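Local coordinates for protein aminoglycoside N(3)-acetyltransferase (Streptomyces griseus, PDB 7LAP) that probably transfers an acetyl group from acetyl-coenzyme A to the 3-amino group of aminoglycoside antibiotics, as a member of the antibiotic N-acetyltransferase family that confers resistance, at residues 195-200 against 283-288; 43-48 against 184-189; 169-174 against 272-277; 205-210 against 220-225; 75-80 against 140-145. All blocks are in the same frame, centred on the assembly; numbering follows the deposited sequence.

Contact 1: residues 195-200 against 283-288; sequences ALAQAP and WIEEHL
The flat carboxylate of E285 takes the backbone N-H of Q198 on the anti lone pair of OE2, away from the other oxygen, with Q198 N 2.8 Å from E285 OE2 and a fairly straight bond (163°). Along the helix, the indole of W283 carries H287 ND1 over one face, offset toward the rim, and I284 CG1 lies in plane at its edge; W283 CE2 in turn stands over one face of the imidazole. H287 ND1 also donates to W283 O, 3.0 Å away. The segment that receives E285 is the extended chain leaving helix 189-196, laid against one flank of the C-terminal helix 273-289. There A197 CB rests on I284 CG2 at 3.7 Å and, two residues on, A199 CB meets L288 CB at 3.8 Å. Alanines suit these positions because a methyl lets an extended backbone come close to a helix, and I284 and L288, one turn apart, present their aliphatic carbons to A197 and A199 respectively. E285 needs its long chain, extended beyond CG, to reach across to the backbone, where its CG passes 3.3 Å from Q198 O. That carbonyl oxygen accepts a hydrogen bond from the side chain of N289.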
# COMPACT_ATOMS: atom_id res chain seq x y z
N ALA B 195 -16.73 3.96 -24.06
CA ALA B 195 -17.09 2.65 -24.60
C ALA B 195 -18.43 2.69 -25.33
O ALA B 195 -18.60 1.99 -26.33
CB ALA B 195 -17.12 1.62 -23.48
N LEU B 196 -19.38 3.52 -24.87
CA LEU B 196 -20.68 3.64 -25.52
C LEU B 196 -20.70 4.61 -26.69
O LEU B 196 -21.56 4.49 -27.57
CB LEU B 196 -21.74 4.12 -24.51
CG LEU B 196 -22.00 3.29 -23.26
CD1 LEU B 196 -23.01 4.00 -22.35
CD2 LEU B 196 -22.48 1.89 -23.62
N ALA B 197 -19.78 5.58 -26.72
CA ALA B 197 -19.89 6.68 -27.67
C ALA B 197 -19.57 6.22 -29.08
O ALA B 197 -18.63 5.45 -29.30
CB ALA B 197 -18.96 7.83 -27.27
N GLN B 198 -20.36 6.71 -30.03
CA GLN B 198 -20.20 6.38 -31.44
C GLN B 198 -19.69 7.60 -32.19
O GLN B 198 -20.40 8.61 -32.30
CB GLN B 198 -21.50 5.86 -32.05
CG GLN B 198 -21.87 4.44 -31.60
CD GLN B 198 -20.66 3.51 -31.55
OE1 GLN B 198 -20.40 2.85 -30.53
NE2 GLN B 198 -19.91 3.46 -32.65
N ALA B 199 -18.48 7.51 -32.72
CA ALA B 199 -17.85 8.60 -33.45
C ALA B 199 -16.66 8.04 -34.19
O ALA B 199 -16.07 7.04 -33.74
CB ALA B 199 -17.42 9.73 -32.49
N PRO B 200 -16.27 8.62 -35.32
CA PRO B 200 -15.15 8.07 -36.08
C PRO B 200 -13.83 8.24 -35.34
O PRO B 200 -13.64 9.17 -34.55
CB PRO B 200 -15.17 8.89 -37.37
CG PRO B 200 -15.74 10.21 -36.96
CD PRO B 200 -16.78 9.88 -35.91
N TRP B 283 -21.51 14.54 -25.19
CA TRP B 283 -20.37 15.43 -25.43
C TRP B 283 -19.45 14.85 -26.50
O TRP B 283 -19.06 15.54 -27.44
CB TRP B 283 -19.62 15.65 -24.12
CG TRP B 283 -18.59 16.74 -24.21
CD1 TRP B 283 -18.74 18.05 -23.86
CD2 TRP B 283 -17.25 16.60 -24.69
NE1 TRP B 283 -17.57 18.74 -24.10
CE2 TRP B 283 -16.64 17.87 -24.60
CE3 TRP B 283 -16.50 15.52 -25.18
CZ2 TRP B 283 -15.32 18.09 -25.00
CZ3 TRP B 283 -15.19 15.74 -25.57
CH2 TRP B 283 -14.61 17.01 -25.47
N ILE B 284 -19.10 13.57 -26.37
CA ILE B 284 -18.15 12.97 -27.29
C ILE B 284 -18.73 12.88 -28.69
O ILE B 284 -18.05 13.14 -29.68
CB ILE B 284 -17.72 11.58 -26.77
CG1 ILE B 284 -16.93 11.74 -25.47
CG2 ILE B 284 -16.93 10.84 -27.84
CD1 ILE B 284 -16.61 10.41 -24.80
N GLU B 285 -20.01 12.51 -28.79
CA GLU B 285 -20.61 12.34 -30.10
C GLU B 285 -20.83 13.67 -30.79
O GLU B 285 -20.70 13.77 -32.02
CB GLU B 285 -21.91 11.56 -29.97
CG GLU B 285 -21.63 10.11 -29.58
CD GLU B 285 -22.89 9.29 -29.41
OE1 GLU B 285 -23.97 9.90 -29.26
OE2 GLU B 285 -22.79 8.03 -29.43
N GLU B 286 -21.14 14.72 -30.03
CA GLU B 286 -21.36 16.01 -30.68
C GLU B 286 -20.05 16.66 -31.08
O GLU B 286 -19.93 17.18 -32.19
CB GLU B 286 -22.19 16.92 -29.78
CG GLU B 286 -23.62 16.42 -29.65
CD GLU B 286 -24.47 17.25 -28.70
OE1 GLU B 286 -23.91 18.01 -27.88
OE2 GLU B 286 -25.72 17.13 -28.79
N HIS B 287 -19.03 16.60 -30.22
CA HIS B 287 -17.76 17.21 -30.60
C HIS B 287 -17.04 16.42 -31.68
O HIS B 287 -16.33 17.01 -32.51
CB HIS B 287 -16.88 17.38 -29.36
CG HIS B 287 -17.29 18.53 -28.49
ND1 HIS B 287 -18.42 18.50 -27.70
CD2 HIS B 287 -16.73 19.75 -28.31
CE1 HIS B 287 -18.53 19.66 -27.06
NE2 HIS B 287 -17.52 20.43 -27.41
N LEU B 288 -17.21 15.10 -31.74
CA LEU B 288 -16.37 14.28 -32.60
C LEU B 288 -17.06 13.74 -33.84
O LEU B 288 -16.37 13.15 -34.68
CB LEU B 288 -15.80 13.10 -31.80
CG LEU B 288 -14.86 13.59 -30.72
CD1 LEU B 288 -14.19 12.42 -30.04
CD2 LEU B 288 -13.83 14.55 -31.30

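Contact 2: residues 43-48 against 184-189; sequences MFHTRL and RDTMTL
H45 and T188 make the polar link here, a weak hydrogen bond of 3.5 Å between H45 NE2 and T188 OG1 in which either atom could donate. The hydroxyl stands at the ring edge, near its plane, and the two side chains cross at about a right angle. A second polar approach has another character: T186 O lies 3.1 Å above one face of the imidazole, offset toward the rim, so the carbonyl rests on the ring face; the angle is too poor for a hydrogen bond. M187 CA lies over the same face. T186 OG1 comes to 3.7 Å from H45 CB, but its hydrogen bond is with P183 O; a chi1 of 68° sets the hydroxyl between the backbone N and carbonyl carbon. The apolar part belongs to M43, whose CG is anti to the backbone N (chi1 178°) and whose chain continues extended, carrying CE to 3.8 Å from T188 CG2. Methionine is long and slim enough to span from strand to loop, while threonine serves both neighbours, offering its hydroxyl to the histidine and its methyl to the methionine's terminal CE. H45 lies in strand 41-46, the middle strand of the mixed sheet, with T78 of strand 74-78 beside it; the loop 184-189, following strand 176-180, lies across these strands, and L167 and L170 of helix 166-172 cover M43.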
# COMPACT_ATOMS: atom_id res chain seq x y z
N MET B 43 -19.24 5.41 -6.20
CA MET B 43 -17.86 5.20 -6.60
C MET B 43 -17.05 6.46 -6.25
O MET B 43 -17.47 7.57 -6.57
CB MET B 43 -17.81 4.94 -8.10
CG MET B 43 -16.43 4.75 -8.65
SD MET B 43 -16.55 4.21 -10.37
CE MET B 43 -14.89 3.52 -10.52
N PHE B 44 -15.91 6.30 -5.60
CA PHE B 44 -15.24 7.49 -5.11
C PHE B 44 -13.75 7.44 -5.42
O PHE B 44 -13.13 6.38 -5.40
CB PHE B 44 -15.54 7.72 -3.62
CG PHE B 44 -14.90 6.72 -2.68
CD1 PHE B 44 -15.41 5.45 -2.53
CD2 PHE B 44 -13.81 7.11 -1.91
CE1 PHE B 44 -14.80 4.55 -1.63
CE2 PHE B 44 -13.21 6.23 -1.02
CZ PHE B 44 -13.70 4.94 -0.90
N HIS B 45 -13.23 8.62 -5.79
CA HIS B 45 -11.84 8.90 -6.10
C HIS B 45 -11.33 9.91 -5.07
O HIS B 45 -12.00 10.92 -4.82
CB HIS B 45 -11.73 9.50 -7.50
CG HIS B 45 -12.25 8.58 -8.56
ND1 HIS B 45 -13.57 8.57 -8.97
CD2 HIS B 45 -11.63 7.59 -9.26
CE1 HIS B 45 -13.74 7.63 -9.90
NE2 HIS B 45 -12.58 7.03 -10.09
N THR B 46 -10.16 9.65 -4.50
CA THR B 46 -9.73 10.34 -3.29
C THR B 46 -8.32 10.88 -3.46
O THR B 46 -7.41 10.16 -3.91
CB THR B 46 -9.77 9.43 -2.07
OG1 THR B 46 -11.02 8.76 -2.02
CG2 THR B 46 -9.56 10.28 -0.76
N ARG B 47 -8.11 12.13 -3.05
CA ARG B 47 -6.76 12.64 -2.83
C ARG B 47 -6.70 12.93 -1.33
O ARG B 47 -7.14 13.97 -0.84
CB ARG B 47 -6.49 13.86 -3.71
CG ARG B 47 -5.11 14.43 -3.57
CD ARG B 47 -4.73 15.26 -4.81
NE ARG B 47 -4.50 14.36 -5.94
CZ ARG B 47 -4.28 14.78 -7.18
NH1 ARG B 47 -4.26 16.08 -7.44
NH2 ARG B 47 -4.09 13.90 -8.15
N LEU B 48 -6.17 11.95 -0.58
CA LEU B 48 -6.34 11.95 0.86
C LEU B 48 -5.74 13.19 1.52
O LEU B 48 -6.35 13.76 2.42
CB LEU B 48 -5.73 10.67 1.44
CG LEU B 48 -5.70 10.50 2.96
CD1 LEU B 48 -7.14 10.47 3.57
CD2 LEU B 48 -4.96 9.18 3.32
N ARG B 184 -10.81 16.64 -11.57
CA ARG B 184 -11.88 16.26 -12.48
C ARG B 184 -11.46 15.16 -13.45
O ARG B 184 -12.30 14.35 -13.87
CB ARG B 184 -12.37 17.52 -13.22
CG ARG B 184 -13.20 18.43 -12.33
CD ARG B 184 -13.42 19.79 -12.93
NE ARG B 184 -12.14 20.40 -13.27
CZ ARG B 184 -11.95 21.29 -14.24
NH1 ARG B 184 -12.97 21.70 -14.98
NH2 ARG B 184 -10.74 21.77 -14.45
N ASP B 185 -10.17 15.07 -13.79
CA ASP B 185 -9.78 14.08 -14.79
C ASP B 185 -9.76 12.65 -14.26
O ASP B 185 -9.57 11.73 -15.06
CB ASP B 185 -8.41 14.42 -15.37
CG ASP B 185 -7.43 14.87 -14.32
OD1 ASP B 185 -6.78 13.99 -13.70
OD2 ASP B 185 -7.34 16.10 -14.07
N THR B 186 -9.95 12.44 -12.96
CA THR B 186 -9.90 11.09 -12.41
C THR B 186 -11.21 10.34 -12.53
O THR B 186 -11.31 9.20 -12.07
CB THR B 186 -9.46 11.12 -10.92
OG1 THR B 186 -10.48 11.72 -10.12
CG2 THR B 186 -8.20 11.92 -10.76
N MET B 187 -12.24 10.92 -13.15
CA MET B 187 -13.53 10.25 -13.19
C MET B 187 -13.52 9.05 -14.16
O MET B 187 -13.77 9.20 -15.36
CB MET B 187 -14.64 11.22 -13.58
CG MET B 187 -16.02 10.63 -13.34
SD MET B 187 -17.36 11.55 -14.10
CE MET B 187 -17.41 12.92 -12.93
N THR B 188 -13.26 7.86 -13.60
CA THR B 188 -13.19 6.60 -14.35
C THR B 188 -14.47 6.33 -15.13
O THR B 188 -14.43 5.74 -16.22
CB THR B 188 -12.93 5.45 -13.35
OG1 THR B 188 -11.56 5.44 -12.98
CG2 THR B 188 -13.33 4.07 -13.91
N LEU B 189 -15.61 6.70 -14.57
CA LEU B 189 -16.89 6.43 -15.21
C LEU B 189 -16.95 6.93 -16.65
O LEU B 189 -17.70 6.39 -17.46
CB LEU B 189 -18.00 7.06 -14.37
CG LEU B 189 -19.41 6.93 -14.94
CD1 LEU B 189 -19.81 5.46 -15.05
CD2 LEU B 189 -20.41 7.73 -14.11

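Contact 3: residues 169-174 against 272-277; sequences RLVALG and DAAPAV
V171 is wedged against the first turn of helix 273-289. From its CB the two methyls part: CG1, anti to the backbone N (chi1 166°), reaches the backbone and side chain of A274 together, 3.9 Å from A274 CA and 3.9 Å from A274 CB. CG2, beside the backbone N, turns the other way and touches V277 CG2 at 3.9 Å, with A273 CB a little farther off at 4.2 Å. L170 adds one contact, its CD2 lying 4.2 Å from A273 CB. The small alanines are what allow this approach, since the CA atoms of V171 and A274 come within 4.9 Å of each other, and the branched valine fills the step between A274 and V277. Helix 166-172 closes nearby in a Schellman motif at G174, whose positive phi glycine accepts without strain. D272, in the N-cap position though its side chain makes no capping bond, instead holds R176 in a salt bridge. L189 of helix 189-196 packs on V171, A273 and V277, so the joint is part of a three-helix apolar junction. With aliphatic carbons making nearly all of the contact, the fit rests on shape and on exclusion of water, without directional bonds between the two helices.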
# COMPACT_ATOMS: atom_id res chain seq x y z
N ARG B 169 -23.36 -1.28 -14.52
CA ARG B 169 -24.23 -1.62 -13.40
C ARG B 169 -24.35 -0.49 -12.40
O ARG B 169 -25.40 -0.35 -11.75
CB ARG B 169 -23.73 -2.88 -12.71
CG ARG B 169 -23.77 -4.09 -13.62
CD ARG B 169 -23.14 -5.30 -12.94
NE ARG B 169 -22.54 -6.18 -13.92
CZ ARG B 169 -21.61 -7.10 -13.64
NH1 ARG B 169 -21.18 -7.27 -12.40
NH2 ARG B 169 -21.13 -7.86 -14.62
N LEU B 170 -23.28 0.29 -12.21
CA LEU B 170 -23.39 1.47 -11.36
C LEU B 170 -24.43 2.44 -11.91
O LEU B 170 -25.27 2.97 -11.17
CB LEU B 170 -22.04 2.16 -11.24
CG LEU B 170 -21.99 3.43 -10.40
CD1 LEU B 170 -22.15 3.10 -8.94
CD2 LEU B 170 -20.65 4.19 -10.67
N VAL B 171 -24.42 2.65 -13.23
CA VAL B 171 -25.40 3.53 -13.86
C VAL B 171 -26.81 2.99 -13.67
O VAL B 171 -27.73 3.74 -13.32
CB VAL B 171 -25.05 3.70 -15.35
CG1 VAL B 171 -26.23 4.32 -16.12
CG2 VAL B 171 -23.81 4.55 -15.50
N ALA B 172 -27.00 1.68 -13.86
CA ALA B 172 -28.35 1.10 -13.86
C ALA B 172 -28.97 1.11 -12.47
O ALA B 172 -30.19 1.19 -12.33
CB ALA B 172 -28.31 -0.33 -14.41
N LEU B 173 -28.13 0.98 -11.44
CA LEU B 173 -28.49 1.09 -10.03
C LEU B 173 -28.83 2.52 -9.59
O LEU B 173 -29.30 2.70 -8.46
CB LEU B 173 -27.30 0.60 -9.22
CG LEU B 173 -27.43 -0.12 -7.90
CD1 LEU B 173 -28.69 -0.98 -7.90
CD2 LEU B 173 -26.19 -0.97 -7.72
N GLY B 174 -28.58 3.53 -10.42
CA GLY B 174 -28.74 4.90 -9.96
C GLY B 174 -27.62 5.34 -9.03
O GLY B 174 -27.85 6.13 -8.12
N ASP B 272 -24.60 12.31 -9.97
CA ASP B 272 -25.35 11.10 -10.29
C ASP B 272 -24.75 10.46 -11.54
O ASP B 272 -24.51 11.14 -12.55
CB ASP B 272 -26.84 11.43 -10.49
CG ASP B 272 -27.50 11.99 -9.23
OD1 ASP B 272 -27.16 11.57 -8.11
OD2 ASP B 272 -28.38 12.88 -9.36
N ALA B 273 -24.51 9.14 -11.48
CA ALA B 273 -23.76 8.45 -12.53
C ALA B 273 -24.53 8.41 -13.85
O ALA B 273 -23.92 8.55 -14.92
CB ALA B 273 -23.41 7.02 -12.11
N ALA B 274 -25.84 8.16 -13.82
CA ALA B 274 -26.58 8.08 -15.08
C ALA B 274 -26.57 9.39 -15.87
O ALA B 274 -26.25 9.36 -17.07
CB ALA B 274 -28.02 7.58 -14.83
N PRO B 275 -26.88 10.57 -15.28
CA PRO B 275 -26.78 11.81 -16.09
C PRO B 275 -25.35 12.15 -16.50
O PRO B 275 -25.15 12.73 -17.58
CB PRO B 275 -27.36 12.89 -15.17
CG PRO B 275 -28.11 12.16 -14.11
CD PRO B 275 -27.40 10.84 -13.94
N ALA B 276 -24.35 11.79 -15.68
CA ALA B 276 -22.97 12.07 -16.05
C ALA B 276 -22.54 11.27 -17.28
O ALA B 276 -21.89 11.81 -18.17
CB ALA B 276 -22.04 11.77 -14.87
N VAL B 277 -22.91 9.99 -17.34
CA VAL B 277 -22.60 9.18 -18.51
C VAL B 277 -23.38 9.67 -19.72
O VAL B 277 -22.83 9.82 -20.82
CB VAL B 277 -22.87 7.69 -18.24
CG1 VAL B 277 -23.08 6.95 -19.54
CG2 VAL B 277 -21.72 7.09 -17.53

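Contact 4: residues 205-210 against 220-225; sequences VTYEQP and RTFRDI
A water between Y207 and D224 is gripped from both strands, lying 2.6 Å from Y207 OH and donating to D224 OD2 at 2.7 Å. The other carboxylate oxygen, D224 OD1, is taken by H161. Y207 stands over its neighbour across the strands: with CG between the backbone N and carbonyl carbon (chi1 56°), its ring receives F222 CB over one face, a CH-pi contact in which F222 CB is 3.8 Å from the ring centroid. The two aromatic planes are turned by only 17° but slid apart, so the rings barely overlap. These residues belong to an antiparallel beta hairpin, strands 204-213 and 216-225, where V205, Y207 and Q209 form hydrogen-bonded pairs with D224, F222 and R220. V205 N lies 2.8 Å from D224 O and F222 N 2.8 Å from Y207 O. Large rings suit the face of Y207 and F222 because further aromatics extend the cluster: Y87 stacks on Y207, and H136 meets the ring of F222. The opposite face, with T206, E208, T221 and R223, is more exposed and takes beta-branched threonines, T206 CG2 touching T221 CG2 at 3.5 Å. E208 CG passes 3.6 Å from T221 OG1, while its carboxylate reaches R101 in a salt bridge.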
# COMPACT_ATOMS: atom_id res chain seq x y z
N VAL B 205 -7.32 -1.14 -27.91
CA VAL B 205 -6.06 -1.75 -27.50
C VAL B 205 -6.26 -3.26 -27.42
O VAL B 205 -7.36 -3.75 -27.17
CB VAL B 205 -5.54 -1.20 -26.15
CG1 VAL B 205 -5.09 0.22 -26.33
CG2 VAL B 205 -6.62 -1.28 -25.07
N THR B 206 -5.17 -3.98 -27.68
CA THR B 206 -5.10 -5.42 -27.48
C THR B 206 -3.83 -5.69 -26.68
O THR B 206 -2.77 -5.17 -27.02
CB THR B 206 -5.04 -6.17 -28.81
OG1 THR B 206 -6.28 -6.01 -29.50
CG2 THR B 206 -4.81 -7.65 -28.57
N TYR B 207 -3.96 -6.45 -25.60
CA TYR B 207 -2.82 -6.78 -24.76
C TYR B 207 -3.06 -8.17 -24.19
O TYR B 207 -4.15 -8.74 -24.31
CB TYR B 207 -2.61 -5.72 -23.65
CG TYR B 207 -3.84 -5.55 -22.80
CD1 TYR B 207 -4.84 -4.64 -23.17
CD2 TYR B 207 -4.04 -6.32 -21.66
CE1 TYR B 207 -5.98 -4.51 -22.40
CE2 TYR B 207 -5.17 -6.19 -20.90
CZ TYR B 207 -6.13 -5.28 -21.27
OH TYR B 207 -7.26 -5.18 -20.51
N GLU B 208 -2.03 -8.73 -23.59
CA GLU B 208 -2.18 -10.01 -22.93
C GLU B 208 -1.82 -9.86 -21.47
O GLU B 208 -1.01 -9.01 -21.12
CB GLU B 208 -1.32 -11.07 -23.58
CG GLU B 208 -1.49 -11.09 -25.07
CD GLU B 208 -0.43 -11.90 -25.74
OE1 GLU B 208 -0.31 -13.09 -25.42
OE2 GLU B 208 0.30 -11.33 -26.58
N GLN B 209 -2.44 -10.66 -20.62
CA GLN B 209 -2.12 -10.60 -19.21
C GLN B 209 -2.42 -11.96 -18.62
O GLN B 209 -3.33 -12.65 -19.09
CB GLN B 209 -2.92 -9.49 -18.50
CG GLN B 209 -2.15 -8.15 -18.44
CD GLN B 209 -2.98 -7.02 -17.91
OE1 GLN B 209 -4.02 -7.26 -17.29
NE2 GLN B 209 -2.54 -5.80 -18.11
N PRO B 210 -1.64 -12.40 -17.64
CA PRO B 210 -1.86 -13.71 -17.04
C PRO B 210 -2.97 -13.65 -16.01
O PRO B 210 -2.96 -12.79 -15.11
CB PRO B 210 -0.50 -14.04 -16.40
CG PRO B 210 0.08 -12.71 -16.09
CD PRO B 210 -0.41 -11.74 -17.13
N ARG B 220 -4.20 -14.63 -21.41
CA ARG B 220 -5.40 -14.30 -22.16
C ARG B 220 -5.16 -13.01 -22.91
O ARG B 220 -4.46 -12.12 -22.42
CB ARG B 220 -6.64 -14.16 -21.24
CG ARG B 220 -7.95 -14.15 -22.00
CD ARG B 220 -9.19 -14.19 -21.12
NE ARG B 220 -10.41 -14.26 -21.93
CZ ARG B 220 -10.84 -13.31 -22.77
NH1 ARG B 220 -10.19 -12.15 -22.91
NH2 ARG B 220 -11.96 -13.50 -23.47
N THR B 221 -5.73 -12.90 -24.10
CA THR B 221 -5.71 -11.67 -24.88
C THR B 221 -6.97 -10.88 -24.60
O THR B 221 -8.07 -11.45 -24.53
CB THR B 221 -5.60 -11.99 -26.38
OG1 THR B 221 -4.32 -12.56 -26.66
CG2 THR B 221 -5.77 -10.74 -27.21
N PHE B 222 -6.82 -9.58 -24.41
CA PHE B 222 -7.90 -8.69 -24.02
C PHE B 222 -8.04 -7.57 -25.04
O PHE B 222 -7.04 -7.06 -25.56
CB PHE B 222 -7.65 -8.06 -22.64
CG PHE B 222 -7.59 -9.06 -21.54
CD1 PHE B 222 -6.38 -9.68 -21.23
CD2 PHE B 222 -8.74 -9.43 -20.85
CE1 PHE B 222 -6.31 -10.63 -20.21
CE2 PHE B 222 -8.69 -10.38 -19.83
CZ PHE B 222 -7.47 -10.98 -19.51
N ARG B 223 -9.28 -7.17 -25.28
CA ARG B 223 -9.58 -6.01 -26.11
C ARG B 223 -10.35 -5.01 -25.27
O ARG B 223 -11.24 -5.39 -24.52
CB ARG B 223 -10.39 -6.40 -27.34
CG ARG B 223 -10.72 -5.22 -28.23
CD ARG B 223 -11.52 -5.66 -29.41
NE ARG B 223 -12.32 -4.58 -29.98
CZ ARG B 223 -11.94 -3.81 -31.00
NH1 ARG B 223 -10.75 -3.98 -31.57
NH2 ARG B 223 -12.77 -2.88 -31.46
N ASP B 224 -10.01 -3.72 -25.43
CA ASP B 224 -10.61 -2.64 -24.66
C ASP B 224 -10.50 -1.38 -25.50
O ASP B 224 -9.79 -1.34 -26.51
CB ASP B 224 -9.90 -2.48 -23.29
CG ASP B 224 -10.61 -1.50 -22.33
OD1 ASP B 224 -11.82 -1.20 -22.53
OD2 ASP B 224 -9.98 -1.05 -21.34
N ILE B 225 -11.23 -0.33 -25.11
CA ILE B 225 -10.88 1.00 -25.63
C ILE B 225 -9.54 1.43 -25.02
O ILE B 225 -9.10 0.92 -23.99
CB ILE B 225 -11.97 2.04 -25.35
CG1 ILE B 225 -12.28 2.07 -23.85
CG2 ILE B 225 -13.22 1.75 -26.15
CD1 ILE B 225 -12.33 3.47 -23.24
O HOH W 1 -8.42 -2.94 -20.11

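Contact 5: residues 75-80 against 140-145; sequences LLVTCG and SLAALG
L141 turns its CG anti to its own carbonyl carbon, beside the backbone N (chi1 -50°), which sends the branch over the neighbouring strand; CD2 then lies 3.7 Å from T78 CA and CD1 4.1 Å from L76 CD2. C79, just past the strand, has SG anti to its carbonyl carbon (chi1 -71°), and SG comes to 3.7 Å from A142 CB, on the face of V77 and A142. A142 CB also meets V77 CG2 at 4.0 Å, and a bare methyl suits a site that must receive both. Between the strands the antiparallel ladder pairs L75 with L144 and V77 with A142 through two backbone bonds each; L75 N lies 2.8 Å from L144 O in an almost straight bond. At the end of the ladder S140 O accepts two donors from the same face of its plane, C79 N at 3.0 Å and G80 N at 3.1 Å, so one carbonyl holds the chain as it leaves the strand. G80 has a positive phi there, which glycine takes easily, and at G145 a side chain would be jammed against the preceding carbonyl. S140 OG bonds to R133. Strands 74-78 and 141-145 are adjacent in the mixed sheet. Strand 41-46 lies along the far side of 74-78, helix 148-152 covers L76, L141 and A143, and L65, L66 and V69 of helix 58-69 cover L75, with L66 also on L144.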
# COMPACT_ATOMS: atom_id res chain seq x y z
N LEU B 75 -20.02 1.13 -1.41
CA LEU B 75 -18.89 1.95 -1.86
C LEU B 75 -18.15 1.21 -2.96
O LEU B 75 -18.02 -0.01 -2.91
CB LEU B 75 -17.89 2.23 -0.72
CG LEU B 75 -18.46 2.67 0.63
CD1 LEU B 75 -17.31 2.95 1.60
CD2 LEU B 75 -19.35 3.89 0.42
N LEU B 76 -17.64 1.93 -3.94
CA LEU B 76 -16.88 1.39 -5.05
C LEU B 76 -15.62 2.18 -5.35
O LEU B 76 -15.62 3.38 -5.23
CB LEU B 76 -17.69 1.50 -6.32
CG LEU B 76 -18.44 0.36 -6.94
CD1 LEU B 76 -19.80 0.40 -6.29
CD2 LEU B 76 -18.59 0.56 -8.43
N VAL B 77 -14.55 1.52 -5.77
CA VAL B 77 -13.32 2.21 -6.15
C VAL B 77 -12.76 1.56 -7.39
O VAL B 77 -13.13 0.44 -7.75
CB VAL B 77 -12.24 2.19 -5.05
CG1 VAL B 77 -12.71 2.97 -3.77
CG2 VAL B 77 -11.89 0.76 -4.73
N THR B 78 -11.84 2.25 -8.05
CA THR B 78 -11.12 1.65 -9.16
C THR B 78 -9.77 1.21 -8.63
O THR B 78 -9.10 1.98 -7.92
CB THR B 78 -11.02 2.62 -10.34
OG1 THR B 78 -10.21 2.04 -11.35
CG2 THR B 78 -10.36 3.96 -9.95
N CYS B 79 -9.40 -0.06 -8.86
CA CYS B 79 -8.14 -0.65 -8.38
C CYS B 79 -7.09 -0.83 -9.48
O CYS B 79 -5.96 -0.32 -9.39
CB CYS B 79 -8.41 -2.03 -7.73
SG CYS B 79 -9.26 -1.92 -6.18
N GLY B 80 -7.41 -1.61 -10.51
CA GLY B 80 -6.36 -2.01 -11.45
C GLY B 80 -5.33 -2.91 -10.77
O GLY B 80 -5.55 -3.43 -9.68
N SER B 140 -9.70 -3.86 -12.81
CA SER B 140 -10.54 -4.35 -11.72
C SER B 140 -11.06 -3.19 -10.89
O SER B 140 -10.43 -2.14 -10.76
CB SER B 140 -9.77 -5.32 -10.82
OG SER B 140 -8.64 -4.69 -10.24
N LEU B 141 -12.24 -3.37 -10.33
CA LEU B 141 -12.76 -2.45 -9.33
C LEU B 141 -12.81 -3.21 -8.02
O LEU B 141 -12.59 -4.41 -7.97
CB LEU B 141 -14.15 -1.94 -9.71
CG LEU B 141 -14.38 -1.38 -11.10
CD1 LEU B 141 -15.72 -0.67 -11.12
CD2 LEU B 141 -13.32 -0.37 -11.33
N ALA B 142 -13.17 -2.50 -6.96
CA ALA B 142 -13.53 -3.20 -5.74
C ALA B 142 -14.73 -2.50 -5.13
O ALA B 142 -14.96 -1.32 -5.38
CB ALA B 142 -12.37 -3.23 -4.76
N ALA B 143 -15.48 -3.24 -4.32
CA ALA B 143 -16.71 -2.72 -3.73
C ALA B 143 -16.90 -3.28 -2.33
O ALA B 143 -16.46 -4.39 -2.01
CB ALA B 143 -17.94 -3.06 -4.60
N LEU B 144 -17.64 -2.52 -1.52
CA LEU B 144 -17.89 -2.87 -0.12
C LEU B 144 -19.30 -2.41 0.20
O LEU B 144 -19.61 -1.22 0.06
CB LEU B 144 -16.87 -2.18 0.82
CG LEU B 144 -17.03 -2.48 2.31
CD1 LEU B 144 -16.75 -3.98 2.62
CD2 LEU B 144 -16.13 -1.57 3.18
N GLY B 145 -20.15 -3.34 0.65
CA GLY B 145 -21.50 -2.95 1.00
C GLY B 145 -22.54 -3.86 0.35
O GLY B 145 -22.22 -4.91 -0.23

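Along the chain contacts 2, 5, 3, 1 and 4 open in turn. Contacts 2 and 5, centres about 12 Å apart, share the mixed sheet, in which strands 41-46 and 74-78 are neighbours. Contact 3, about 15 Å from each centre to centre, joins helix 166-172 to the start of helix 273-289, and L189 of contact 2 packs against it. Contact 1 uses the far end of that same helix, its centre about 18 Å from that of contact 3, so one helix carries both. Contact 4 stands apart, a hairpin whose centre is about 23 Å from that of contact 1 and 24 Å from that of contact 2, yet A195 still touches I225. Distant chain segments are thereby tied around one sheet, with the hairpin following helix 189-196 and standing off from the sheet.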